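Local structure of thiamine pyrophosphokinase (Bacillus subtilis, 3LM8) at residues T37-D40 with I44-E47. The protein catalyses the ATP-dependent pyrophosphorylation of thiamine, yielding thiamine diphosphate and AMP, and serves in thiamine salvage. The protein carries 1 engineered substitution. Sequence-based numbering, arbitrary orientation.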
# COMPACT_ATOMS: atom_id res chain seq x y z
N THR A 37 -5.54 -12.63 10.06
CA THR A 37 -4.14 -12.75 9.67
C THR A 37 -3.23 -12.17 10.74
O THR A 37 -2.16 -12.72 11.04
CB THR A 37 -3.87 -12.00 8.36
OG1 THR A 37 -4.89 -12.31 7.41
CG2 THR A 37 -2.54 -12.42 7.78
N LEU A 38 -3.63 -11.03 11.29
CA LEU A 38 -2.83 -10.38 12.32
C LEU A 38 -2.64 -11.27 13.54
O LEU A 38 -1.54 -11.38 14.09
CB LEU A 38 -3.50 -9.06 12.73
CG LEU A 38 -3.47 -7.91 11.71
CD1 LEU A 38 -4.45 -6.85 12.14
CD2 LEU A 38 -2.08 -7.33 11.63
N LEU A 39 -3.72 -11.91 13.97
CA LEU A 39 -3.67 -12.78 15.13
C LEU A 39 -2.75 -13.96 14.92
O LEU A 39 -2.01 -14.35 15.82
CB LEU A 39 -5.08 -13.25 15.49
CG LEU A 39 -5.82 -12.36 16.50
CD1 LEU A 39 -5.48 -10.90 16.27
CD2 LEU A 39 -7.31 -12.60 16.40
N ASP A 40 -2.78 -14.53 13.72
CA ASP A 40 -1.92 -15.67 13.43
C ASP A 40 -0.46 -15.27 13.58
O ASP A 40 0.35 -16.03 14.11
CB ASP A 40 -2.17 -16.22 12.02
CG ASP A 40 -3.59 -16.78 11.85
OD1 ASP A 40 -4.23 -17.16 12.85
OD2 ASP A 40 -4.07 -16.84 10.69
N ILE A 44 -1.88 -7.93 17.51
CA ILE A 44 -3.26 -7.65 17.88
C ILE A 44 -3.62 -6.26 17.34
O ILE A 44 -2.90 -5.29 17.56
CB ILE A 44 -3.45 -7.65 19.42
CG1 ILE A 44 -2.99 -8.99 20.01
CG2 ILE A 44 -4.91 -7.38 19.76
CD1 ILE A 44 -3.93 -10.15 19.75
N PRO A 45 -4.73 -6.15 16.62
CA PRO A 45 -5.17 -4.86 16.06
C PRO A 45 -5.67 -3.96 17.19
O PRO A 45 -6.16 -4.45 18.20
CB PRO A 45 -6.30 -5.26 15.11
CG PRO A 45 -6.10 -6.77 14.89
CD PRO A 45 -5.62 -7.25 16.20
N VAL A 46 -5.57 -2.64 17.02
CA VAL A 46 -6.07 -1.72 18.05
C VAL A 46 -7.55 -1.60 17.74
O VAL A 46 -8.39 -1.55 18.64
CB VAL A 46 -5.41 -0.32 17.98
CG1 VAL A 46 -3.90 -0.43 18.12
CG2 VAL A 46 -5.76 0.37 16.68
N GLU A 47 -7.86 -1.57 16.45
CA GLU A 47 -9.24 -1.48 15.97
C GLU A 47 -9.36 -2.52 14.86
O GLU A 47 -8.36 -3.11 14.44
CB GLU A 47 -9.55 -0.09 15.39
CG GLU A 47 -9.02 1.11 16.18
CD GLU A 47 -9.80 1.41 17.47
OE1 GLU A 47 -9.39 2.37 18.18
OE2 GLU A 47 -10.80 0.72 17.78
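Leu38 and Leu39 of helix 33-41 pack against Pro45 and Ile44 in the loop that leads from that helix to strand 47-49. Because strands 26-31 and 47-49 run parallel in the mixed sheet, the contact closes the helix-to-strand return of a beta-alpha-beta crossover in the catalytic domain. The union is wholly apolar, with no hydrogen bond across it; leucine suits the helix side because its branched end reaches the loop. On the buried side, Leu38 points at the loop and runs antiparallel past the proline ring, its CD1 near both CB and CG of Pro45. Leu38 CG sits anti to the carbonyl carbon and beside the backbone N (chi1 -71°); the side chain also touches Trp28 and Val7 of the sheet. Proline suits this place: its compact ring offers hydrocarbon to both leucines, and its nitrogen has no N-H to satisfy in a buried position. Nearer the surface, Leu39 crosses the ring at about a right angle, CD1 approaching Pro45 CD at 3.7 Å. Ile44 starts out from the backbone away from the helix, yet its longer CG1 branch brings a terminal methyl back to Leu39, where Leu39 CD1 lies 3.9 Å from Ile44 CD1.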